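Local coordinates for protection of telomeres protein 1 (Schizosaccharomyces pombe, PDB 1QZG), which binds single-stranded telomeric DNA through this N-terminal OB-fold domain, protecting the 3' overhang of the chromosome end and regulating telomerase, at residues Asp127-Ala132 with Met150-Lys155; Gln36-Lys41 with Tyr117-Gln122; Glu15-Gly20 with Leu73-Cys78. All coordinates share one frame; numbering follows the deposited sequence.

Contact 1. Residues Asp127-Ala132 with Met150-Lys155. With nucleotides of chain A.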
loop_
_atom_site.group_PDB
_atom_site.type_symbol
_atom_site.label_atom_id
_atom_site.label_comp_id
_atom_site.label_asym_id
_atom_site.label_seq_id
_atom_site.Cartn_x
_atom_site.Cartn_y
_atom_site.Cartn_z
ATOM N N ASP C 127 3.209 15.152 -0.298
ATOM C CA ASP C 127 2.499 15.846 -1.367
ATOM C C ASP C 127 2.681 15.243 -2.748
ATOM O O ASP C 127 1.738 15.182 -3.534
ATOM C CB ASP C 127 2.929 17.314 -1.436
ATOM C CG ASP C 127 2.402 18.129 -0.280
ATOM O OD1 ASP C 127 1.312 17.800 0.236
ATOM O OD2 ASP C 127 3.073 19.108 0.106
ATOM N N GLN C 128 3.893 14.790 -3.045
ATOM C CA GLN C 128 4.182 14.237 -4.360
ATOM C C GLN C 128 4.200 12.714 -4.433
ATOM O O GLN C 128 4.834 12.149 -5.328
ATOM C CB GLN C 128 5.530 14.776 -4.858
ATOM C CG GLN C 128 6.074 15.945 -4.058
ATOM C CD GLN C 128 6.554 15.587 -2.650
ATOM O OE1 GLN C 128 5.797 15.690 -1.684
ATOM N NE2 GLN C 128 7.774 15.158 -2.566
ATOM N N PHE C 129 3.502 12.040 -3.521
ATOM C CA PHE C 129 3.507 10.578 -3.538
ATOM C C PHE C 129 3.001 10.021 -4.860
ATOM O O PHE C 129 2.198 10.648 -5.558
ATOM C CB PHE C 129 2.669 10.009 -2.410
ATOM C CG PHE C 129 1.212 9.799 -2.715
ATOM C CD1 PHE C 129 0.753 8.544 -3.122
ATOM C CD2 PHE C 129 0.290 10.834 -2.567
ATOM C CE1 PHE C 129 -0.606 8.318 -3.374
ATOM C CE2 PHE C 129 -1.069 10.628 -2.812
ATOM C CZ PHE C 129 -1.521 9.364 -3.215
ATOM N N ARG C 130 3.474 8.824 -5.198
ATOM C CA ARG C 130 3.092 8.129 -6.415
ATOM C C ARG C 130 2.601 6.744 -6.026
ATOM O O ARG C 130 2.810 6.304 -4.887
ATOM C CB ARG C 130 4.295 8.010 -7.350
ATOM C CG ARG C 130 4.845 9.349 -7.830
ATOM C CD ARG C 130 3.858 10.051 -8.750
ATOM N NE ARG C 130 4.345 11.356 -9.190
ATOM C CZ ARG C 130 3.885 12.521 -8.737
ATOM N NH1 ARG C 130 2.919 12.551 -7.825
ATOM N NH2 ARG C 130 4.391 13.656 -9.191
ATOM N N TYR C 131 1.948 6.051 -6.953
ATOM C CA TYR C 131 1.445 4.721 -6.649
ATOM C C TYR C 131 1.191 3.847 -7.871
ATOM O O TYR C 131 1.120 4.336 -9.009
ATOM C CB TYR C 131 0.144 4.826 -5.840
ATOM C CG TYR C 131 -1.085 5.113 -6.679
ATOM C CD1 TYR C 131 -1.882 4.077 -7.160
ATOM C CD2 TYR C 131 -1.429 6.424 -7.024
ATOM C CE1 TYR C 131 -2.994 4.332 -7.966
ATOM C CE2 TYR C 131 -2.540 6.693 -7.836
ATOM C CZ TYR C 131 -3.312 5.640 -8.299
ATOM O OH TYR C 131 -4.398 5.886 -9.096
ATOM N N ALA C 132 1.087 2.546 -7.611
ATOM C CA ALA C 132 0.773 1.548 -8.625
ATOM C C ALA C 132 -0.257 0.660 -7.931
ATOM O O ALA C 132 -0.086 0.273 -6.764
ATOM C CB ALA C 132 2.016 0.743 -9.011
ATOM N N MET C 150 -4.310 9.580 -13.847
ATOM C CA MET C 150 -2.932 9.421 -14.263
ATOM C C MET C 150 -1.836 10.149 -13.500
ATOM O O MET C 150 -0.750 9.578 -13.329
ATOM C CB MET C 150 -2.808 9.811 -15.734
ATOM C CG MET C 150 -3.837 9.177 -16.643
ATOM S SD MET C 150 -3.506 7.427 -16.936
ATOM C CE MET C 150 -1.926 7.507 -17.766
ATOM N N PRO C 151 -2.048 11.357 -13.020
ATOM C CA PRO C 151 -0.963 12.155 -12.432
ATOM C C PRO C 151 -0.178 11.534 -11.314
ATOM O O PRO C 151 1.043 11.719 -11.255
ATOM C CB PRO C 151 -1.686 13.406 -11.933
ATOM C CG PRO C 151 -2.976 13.416 -12.683
ATOM C CD PRO C 151 -3.393 11.947 -12.760
ATOM N N ARG C 152 -0.678 10.613 -10.499
ATOM C CA ARG C 152 0.279 9.978 -9.567
ATOM C C ARG C 152 0.758 8.546 -9.938
ATOM O O ARG C 152 1.488 7.927 -9.162
ATOM C CB ARG C 152 -0.297 9.934 -8.148
ATOM C CG ARG C 152 -0.360 11.276 -7.467
ATOM C CD ARG C 152 -1.351 11.240 -6.309
ATOM N NE ARG C 152 -1.691 12.561 -5.842
ATOM C CZ ARG C 152 -0.829 13.383 -5.257
ATOM N NH1 ARG C 152 0.433 13.011 -5.082
ATOM N NH2 ARG C 152 -1.225 14.589 -4.870
ATOM N N LEU C 153 0.372 8.019 -11.092
ATOM C CA LEU C 153 0.730 6.656 -11.470
ATOM C C LEU C 153 2.196 6.451 -11.778
ATOM O O LEU C 153 2.832 7.282 -12.419
ATOM C CB LEU C 153 -0.079 6.198 -12.681
ATOM C CG LEU C 153 -1.587 6.030 -12.527
ATOM C CD1 LEU C 153 -2.191 5.475 -13.802
ATOM C CD2 LEU C 153 -1.918 5.118 -11.344
ATOM N N MET C 154 2.728 5.325 -11.319
ATOM C CA MET C 154 4.096 4.961 -11.555
ATOM C C MET C 154 4.153 3.900 -12.620
ATOM O O MET C 154 3.317 2.997 -12.614
ATOM C CB MET C 154 4.740 4.377 -10.308
ATOM C CG MET C 154 4.811 5.295 -9.129
ATOM S SD MET C 154 5.289 4.425 -7.618
ATOM C CE MET C 154 6.792 3.609 -8.156
ATOM N N LYS C 155 5.114 3.990 -13.528
ATOM C CA LYS C 155 5.245 2.971 -14.548
ATOM C C LYS C 155 5.946 1.830 -13.825
ATOM O O LYS C 155 6.901 2.047 -13.082
ATOM C CB LYS C 155 6.093 3.480 -15.712
ATOM O "O5'" DG A 1 7.273 20.273 6.920
ATOM C "C5'" DG A 1 6.615 21.237 7.740
ATOM C "C4'" DG A 1 5.310 20.701 8.281
ATOM O "O4'" DG A 1 4.543 20.109 7.206
ATOM C "C3'" DG A 1 5.444 19.618 9.347
ATOM O "O3'" DG A 1 4.351 19.765 10.250
ATOM C "C2'" DG A 1 5.321 18.330 8.549
ATOM C "C1'" DG A 1 4.372 18.712 7.418
ATOM N N9 DG A 1 4.656 18.054 6.148
ATOM C C8 DG A 1 5.865 17.556 5.726
ATOM N N7 DG A 1 5.829 17.084 4.511
ATOM C C5 DG A 1 4.513 17.264 4.110
ATOM C C6 DG A 1 3.869 16.946 2.882
ATOM O O6 DG A 1 4.351 16.424 1.870
ATOM N N1 DG A 1 2.525 17.296 2.904
ATOM C C2 DG A 1 1.876 17.875 3.963
ATOM N N2 DG A 1 0.571 18.135 3.781
ATOM N N3 DG A 1 2.459 18.177 5.115
ATOM C C4 DG A 1 3.771 17.847 5.115
#
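The guanidinium of R152 lies nearly flat against the ring of F129, the planes 10° apart; F129 CE2 sits over one guanidinium face, and R152 CD makes a CH-pi contact over the ring, 3.9 Å from the F129 centroid. The guanidinium edge serves backbone carbonyls. R152 NH1 donates to D127 O at 3.0 Å and to F129 O at 3.0 Å, both near the guanidinium plane. At F129 O the donor arrives in the carbonyl plane, on a lone pair, whereas it stands above the carbonyl plane of D127. F129 O is shared with R130 NH1, and R130 carries P151 O over one guanidinium face and Q128 O over the other. Y131 offers a ring face to L153 CD2, 3.4 Å from Y131 CZ, while R152 CB lies at the ring's edge; Y131 OH bonds to Q148.

The backbones meet in a single bridge between Y131 and L153: Y131 N donates to R152 O (2.9 Å) and M154 N to Y131 O (3.0 Å). A type I turn from M150 to L153 presents R152 to strand 129-133 of the OB barrel. Extended from CG to NE, R152 reaches back to the corner at D127, where D127 N donates to O6 of guanine 1 of chain A at 2.8 Å and D127 OD1 accepts a weak bond from its N1.

Arginine suits this place: one planar cation can lie flat on a ring while donating from its edge. D96, its salt-bridge partner, probably offsets part of the charge beside R130, and R152 probably helps hold the DNA-reading corner.

Contact 2. Residues Gln36-Lys41 with Tyr117-Gln122. With TMP (thymidine-5'-phosphate), chain E.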
loop_
_atom_site.group_PDB
_atom_site.type_symbol
_atom_site.label_atom_id
_atom_site.label_comp_id
_atom_site.label_asym_id
_atom_site.label_seq_id
_atom_site.Cartn_x
_atom_site.Cartn_y
_atom_site.Cartn_z
ATOM N N GLN C 36 5.188 -0.660 11.340
ATOM C CA GLN C 36 4.284 -0.488 12.471
ATOM C C GLN C 36 5.031 -0.222 13.770
ATOM O O GLN C 36 4.420 0.156 14.771
ATOM C CB GLN C 36 3.382 -1.714 12.621
ATOM C CG GLN C 36 2.373 -1.848 11.492
ATOM C CD GLN C 36 1.570 -3.124 11.570
ATOM O OE1 GLN C 36 2.128 -4.217 11.580
ATOM N NE2 GLN C 36 0.250 -2.993 11.622
ATOM N N GLU C 37 6.347 -0.422 13.757
ATOM C CA GLU C 37 7.164 -0.176 14.942
ATOM C C GLU C 37 7.045 1.292 15.330
ATOM O O GLU C 37 7.107 2.173 14.470
ATOM C CB GLU C 37 8.636 -0.504 14.663
ATOM C CG GLU C 37 8.959 -1.991 14.598
ATOM C CD GLU C 37 10.406 -2.263 14.211
ATOM O OE1 GLU C 37 11.163 -1.292 13.981
ATOM O OE2 GLU C 37 10.789 -3.452 14.133
ATOM N N LEU C 38 6.861 1.558 16.620
ATOM C CA LEU C 38 6.742 2.933 17.082
ATOM C C LEU C 38 8.093 3.620 16.999
ATOM O O LEU C 38 9.095 3.101 17.490
ATOM C CB LEU C 38 6.229 2.984 18.521
ATOM C CG LEU C 38 4.759 2.626 18.751
ATOM C CD1 LEU C 38 4.487 2.636 20.237
ATOM C CD2 LEU C 38 3.842 3.616 18.036
ATOM N N GLN C 39 8.110 4.789 16.371
ATOM C CA GLN C 39 9.334 5.560 16.217
ATOM C C GLN C 39 9.165 6.953 16.799
ATOM O O GLN C 39 8.073 7.521 16.766
ATOM C CB GLN C 39 9.705 5.664 14.739
ATOM C CG GLN C 39 10.086 4.340 14.099
ATOM C CD GLN C 39 11.346 3.749 14.701
ATOM O OE1 GLN C 39 12.324 4.460 14.937
ATOM N NE2 GLN C 39 11.337 2.441 14.941
ATOM N N LYS C 40 10.249 7.508 17.326
ATOM C CA LYS C 40 10.184 8.838 17.904
ATOM C C LYS C 40 10.192 9.880 16.785
ATOM O O LYS C 40 9.468 10.869 16.847
ATOM C CB LYS C 40 11.360 9.064 18.864
ATOM C CG LYS C 40 11.054 10.089 19.951
ATOM C CD LYS C 40 12.221 10.307 20.907
ATOM C CE LYS C 40 11.888 11.421 21.895
ATOM N NZ LYS C 40 13.006 11.736 22.831
ATOM N N LYS C 41 10.999 9.645 15.754
ATOM C CA LYS C 41 11.080 10.574 14.630
ATOM C C LYS C 41 10.479 10.038 13.331
ATOM O O LYS C 41 10.709 8.889 12.951
ATOM C CB LYS C 41 12.536 10.987 14.393
ATOM C CG LYS C 41 13.110 11.834 15.524
ATOM C CD LYS C 41 14.489 12.391 15.201
ATOM C CE LYS C 41 14.956 13.320 16.319
ATOM N NZ LYS C 41 16.275 13.963 16.042
ATOM N N TYR C 117 0.715 8.416 16.249
ATOM C CA TYR C 117 -0.560 9.048 16.551
ATOM C C TYR C 117 -1.342 8.113 17.454
ATOM O O TYR C 117 -1.490 6.926 17.159
ATOM C CB TYR C 117 -1.366 9.318 15.286
ATOM C CG TYR C 117 -2.719 9.930 15.577
ATOM C CD1 TYR C 117 -3.888 9.201 15.377
ATOM C CD2 TYR C 117 -2.825 11.216 16.128
ATOM C CE1 TYR C 117 -5.129 9.727 15.726
ATOM C CE2 TYR C 117 -4.058 11.751 16.467
ATOM C CZ TYR C 117 -5.207 10.999 16.270
ATOM O OH TYR C 117 -6.431 11.518 16.643
ATOM N N ARG C 118 -1.831 8.655 18.565
ATOM C CA ARG C 118 -2.593 7.867 19.527
ATOM C C ARG C 118 -1.967 6.502 19.783
ATOM O O ARG C 118 -2.660 5.483 19.767
ATOM C CB ARG C 118 -4.035 7.656 19.057
ATOM C CG ARG C 118 -4.951 8.794 19.322
ATOM C CD ARG C 118 -6.392 8.353 19.143
ATOM N NE ARG C 118 -7.367 9.442 19.153
ATOM C CZ ARG C 118 -8.682 9.246 19.103
ATOM N NH1 ARG C 118 -9.168 8.012 19.043
ATOM N NH2 ARG C 118 -9.508 10.280 19.110
ATOM N N ASP C 119 -0.652 6.481 19.979
ATOM C CA ASP C 119 0.069 5.242 20.268
ATOM C C ASP C 119 0.056 4.183 19.163
ATOM O O ASP C 119 0.019 2.985 19.438
ATOM C CB ASP C 119 -0.468 4.626 21.562
ATOM C CG ASP C 119 0.402 3.503 22.070
ATOM O OD1 ASP C 119 1.633 3.705 22.152
ATOM O OD2 ASP C 119 -0.142 2.426 22.391
ATOM N N ARG C 120 0.095 4.621 17.912
ATOM C CA ARG C 120 0.110 3.699 16.785
ATOM C C ARG C 120 0.822 4.413 15.645
ATOM O O ARG C 120 0.697 5.629 15.508
ATOM C CB ARG C 120 -1.306 3.215 16.469
ATOM C CG ARG C 120 -1.983 2.484 17.617
ATOM C CD ARG C 120 -3.275 1.822 17.166
ATOM N NE ARG C 120 -3.938 1.115 18.257
ATOM C CZ ARG C 120 -5.084 0.453 18.131
ATOM N NH1 ARG C 120 -5.696 0.405 16.956
ATOM N NH2 ARG C 120 -5.613 -0.161 19.180
ATOM N N THR C 121 1.544 3.671 14.815
ATOM C CA THR C 121 2.211 4.308 13.692
ATOM C C THR C 121 1.165 4.453 12.596
ATOM O O THR C 121 0.357 3.559 12.368
ATOM C CB THR C 121 3.397 3.485 13.190
ATOM O OG1 THR C 121 4.405 3.460 14.206
ATOM C CG2 THR C 121 3.980 4.110 11.912
ATOM N N GLN C 122 1.190 5.593 11.927
ATOM C CA GLN C 122 0.229 5.904 10.893
ATOM C C GLN C 122 0.991 6.446 9.690
ATOM O O GLN C 122 2.038 7.074 9.844
ATOM C CB GLN C 122 -0.721 6.959 11.465
ATOM C CG GLN C 122 -1.826 7.463 10.573
ATOM C CD GLN C 122 -2.461 8.723 11.148
ATOM O OE1 GLN C 122 -1.812 9.768 11.252
ATOM N NE2 GLN C 122 -3.727 8.627 11.532
HETATM C "C1'" TMP E . -9.668 10.366 13.024
HETATM N N1 TMP E . -8.300 10.888 12.984
HETATM C C2 TMP E . -7.319 10.167 12.346
HETATM O O2 TMP E . -7.525 9.095 11.802
HETATM N N3 TMP E . -6.076 10.753 12.369
HETATM C C4 TMP E . -5.728 11.958 12.951
HETATM O O4 TMP E . -4.562 12.345 12.909
HETATM C C5 TMP E . -6.812 12.667 13.591
HETATM C C5M TMP E . -6.539 13.992 14.231
HETATM C C6 TMP E . -8.023 12.100 13.575
HETATM O O HOH W 1 1.536 0.921 14.992
HETATM O O HOH W 2 5.788 5.956 15.107
#
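T121 and the loop 36-41 meet at the edge of the OB fold, where a type I' turn from Y117 to R120 joins strands 112-117 and 120-126 as a beta hairpin. Direct polar contact centres on the threonine hydroxyl. T121 OG1 lies 3.0 Å from E37 O, placed there by a first torsion that sets OG1 anti to the carbonyl carbon (chi1 -66°). Threonine suits the position because its hydroxyl reaches the loop carbonyl without a long chain.

Water supplies two further links. One molecule donates to Q36 O and accepts from T121 N; another accepts from Q39 N and is hydrogen-bonded to T121 OG1. Loop and strand are thus joined through solvent as well as directly, as befits a surface contact.

L38 adds van der Waals contact, its methyls lying against oxygens of T121 and D119. It slides past T121 in the opposite sense, bringing CD2 to 3.9 Å from T121 OG1, and CD1 comes to 3.6 Å from D119 OD1.

The ligand lies toward Y117 and Q122, which with H88 and R115 line the thymidine-5'-phosphate pocket; H88 NE2 is hydrogen-bonded to it. The Y117 ring takes the base over one face, with R118 CG over the opposite face. R115 bonds to Q122 OE1, while Q122 NE2 comes within 3.3 Å of N3 of the thymine. The base oxygen O4 stands over the centre of the Y117 ring, 3.5 Å above its plane.

Contact 3. Residues Glu15-Gly20 with Leu73-Cys78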
loop_
_atom_site.group_PDB
_atom_site.type_symbol
_atom_site.label_atom_id
_atom_site.label_comp_id
_atom_site.label_asym_id
_atom_site.label_seq_id
_atom_site.Cartn_x
_atom_site.Cartn_y
_atom_site.Cartn_z
ATOM N N GLU C 15 11.481 -14.002 2.551
ATOM C CA GLU C 15 12.819 -13.670 3.057
ATOM C C GLU C 15 13.044 -12.182 2.891
ATOM O O GLU C 15 13.602 -11.516 3.762
ATOM C CB GLU C 15 13.893 -14.414 2.274
ATOM C CG GLU C 15 13.426 -15.742 1.736
ATOM C CD GLU C 15 14.572 -16.651 1.374
ATOM O OE1 GLU C 15 15.513 -16.761 2.188
ATOM O OE2 GLU C 15 14.526 -17.266 0.289
ATOM N N LEU C 16 12.613 -11.676 1.742
ATOM C CA LEU C 16 12.726 -10.262 1.431
ATOM C C LEU C 16 12.060 -9.469 2.559
ATOM O O LEU C 16 12.708 -8.667 3.233
ATOM C CB LEU C 16 12.035 -9.985 0.094
ATOM C CG LEU C 16 12.854 -9.389 -1.056
ATOM C CD1 LEU C 16 14.353 -9.583 -0.837
ATOM C CD2 LEU C 16 12.392 -10.032 -2.355
ATOM N N LEU C 17 10.772 -9.721 2.774
ATOM C CA LEU C 17 10.012 -9.039 3.817
ATOM C C LEU C 17 10.595 -9.216 5.214
ATOM O O LEU C 17 10.652 -8.266 5.993
ATOM C CB LEU C 17 8.570 -9.533 3.813
ATOM C CG LEU C 17 7.770 -9.125 2.582
ATOM C CD1 LEU C 17 6.458 -9.880 2.553
ATOM C CD2 LEU C 17 7.543 -7.626 2.612
ATOM N N ASN C 18 11.018 -10.434 5.538
ATOM C CA ASN C 18 11.591 -10.696 6.851
ATOM C C ASN C 18 12.821 -9.840 7.144
ATOM O O ASN C 18 13.200 -9.668 8.304
ATOM C CB ASN C 18 11.968 -12.172 6.993
ATOM C CG ASN C 18 10.760 -13.072 7.083
ATOM O OD1 ASN C 18 9.691 -12.651 7.525
ATOM N ND2 ASN C 18 10.927 -14.329 6.687
ATOM N N ALA C 19 13.444 -9.303 6.102
ATOM C CA ALA C 19 14.630 -8.480 6.291
ATOM C C ALA C 19 14.271 -7.077 6.768
ATOM O O ALA C 19 15.151 -6.279 7.080
ATOM C CB ALA C 19 15.424 -8.403 4.992
ATOM N N GLY C 20 12.976 -6.782 6.834
ATOM C CA GLY C 20 12.548 -5.461 7.265
ATOM C C GLY C 20 12.553 -4.510 6.083
ATOM O O GLY C 20 11.505 -4.026 5.657
ATOM N N LEU C 73 -2.896 -1.222 4.774
ATOM C CA LEU C 73 -2.017 -2.098 4.018
ATOM C C LEU C 73 -1.510 -3.249 4.851
ATOM O O LEU C 73 -1.129 -3.096 6.006
ATOM C CB LEU C 73 -0.798 -1.354 3.475
ATOM C CG LEU C 73 -0.894 -0.683 2.095
ATOM C CD1 LEU C 73 0.479 -0.300 1.581
ATOM C CD2 LEU C 73 -1.594 -1.599 1.104
ATOM N N TRP C 74 -1.507 -4.422 4.239
ATOM C CA TRP C 74 -1.082 -5.639 4.901
ATOM C C TRP C 74 -0.037 -6.353 4.066
ATOM O O TRP C 74 0.013 -6.190 2.837
ATOM C CB TRP C 74 -2.301 -6.543 5.098
ATOM C CG TRP C 74 -2.017 -7.936 5.572
ATOM C CD1 TRP C 74 -2.133 -8.384 6.859
ATOM C CD2 TRP C 74 -1.579 -9.061 4.796
ATOM N NE1 TRP C 74 -1.805 -9.718 6.930
ATOM C CE2 TRP C 74 -1.468 -10.160 5.678
ATOM C CE3 TRP C 74 -1.270 -9.274 3.444
ATOM C CZ2 TRP C 74 -1.056 -11.428 5.250
ATOM C CZ3 TRP C 74 -0.879 -10.514 3.012
ATOM C CH2 TRP C 74 -0.777 -11.588 3.918
ATOM N N ASP C 75 0.809 -7.140 4.722
ATOM C CA ASP C 75 1.769 -7.968 4.006
ATOM C C ASP C 75 2.021 -9.163 4.924
ATOM O O ASP C 75 1.654 -9.117 6.113
ATOM C CB ASP C 75 3.031 -7.169 3.616
ATOM C CG ASP C 75 4.047 -7.002 4.716
ATOM O OD1 ASP C 75 3.863 -7.606 5.785
ATOM O OD2 ASP C 75 5.023 -6.250 4.509
ATOM N N PRO C 76 2.633 -10.230 4.403
ATOM C CA PRO C 76 2.905 -11.432 5.198
ATOM C C PRO C 76 3.631 -11.276 6.533
ATOM O O PRO C 76 3.762 -12.253 7.263
ATOM C CB PRO C 76 3.678 -12.320 4.223
ATOM C CG PRO C 76 3.152 -11.893 2.880
ATOM C CD PRO C 76 3.134 -10.388 3.028
ATOM N N THR C 77 4.104 -10.078 6.869
ATOM C CA THR C 77 4.788 -9.927 8.146
ATOM C C THR C 77 3.842 -9.601 9.291
ATOM O O THR C 77 4.212 -9.659 10.463
ATOM C CB THR C 77 5.901 -8.878 8.096
ATOM O OG1 THR C 77 5.337 -7.619 7.735
ATOM C CG2 THR C 77 6.958 -9.275 7.080
ATOM N N CYS C 78 2.621 -9.250 8.949
ATOM C CA CYS C 78 1.601 -9.019 9.973
ATOM C C CYS C 78 0.824 -10.315 10.079
ATOM O O CYS C 78 1.154 -11.285 9.394
ATOM C CB CYS C 78 0.635 -7.871 9.606
ATOM S SG CYS C 78 1.391 -6.572 8.571
#
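With CG set anti to its carbonyl carbon (chi1 -68°), L17 reaches from helix 10-18 toward the turn that follows strand 67-74, and its two methyls divide the work. CD1 presses on the P76 ring, 3.4 Å from P76 CD, a tighter approach than carbon pairs usually make; CD2 comes to 3.4 Å from D75 OD2. The D75 carboxylate meets it from the opposite direction, because its CG takes the crowded position between backbone N and carbonyl carbon (chi1 81°). T77 completes the surface: its CG2 lies 3.7 Å from L17 CB.

The D75 carboxylate also organises its own chain. D75 OD1 accepts from T77 N at 2.7 Å, which makes an Asx turn. The backbone from D75 to C78 forms a type I turn, closed by C78 N donating to D75 O at 3.0 Å. Proline fits the second position of such a turn, since its ring fixes phi near the value required and adds a rigid apolar surface for the leucine.

In the fold, this is where an OB-barrel strand ends and the N-terminal helix packs against the turn leaving it. P76 also touches L167 and I170 of helix 158-175, and so lies between the helices at the two ends of the chain. The second carboxylate oxygen, OD2, accepts from I32 N, and T77 OG1 from R33 N, tying the turn to the start of helix 32-35. An alanine in place of D75 would probably leave T77 N and I32 N without their carboxylate acceptor and the turn free to shift against L17. At the margin of the contact, one helical residue beyond L17, N18 brings its OD1 to 4.4 Å from T77 CG2.

Contacts 1 and 3 are partly buried, their centres about 12 Å from the chain centre and on opposite sides of it, whereas contact 2 is a surface contact, its centre about 17 Å from the chain centre. All three reach the same OB-fold sheet: strands 120-126 and 129-133, consecutive in sequence, serve contacts 2 and 1, and strand 67-74 leads into contact 3. Chemistry follows place. Contact 1 combines an arginine laid on a ring with direct bonds to backbone, contact 2 relies heavily on water, and contact 3 packs a leucine on a turn held by a carboxylate. Contacts 1 and 2 each include residues meeting nucleotides; contact 3, its nearest atom about 14 Å from the DNA, touches contact 2 through Q36 and C78.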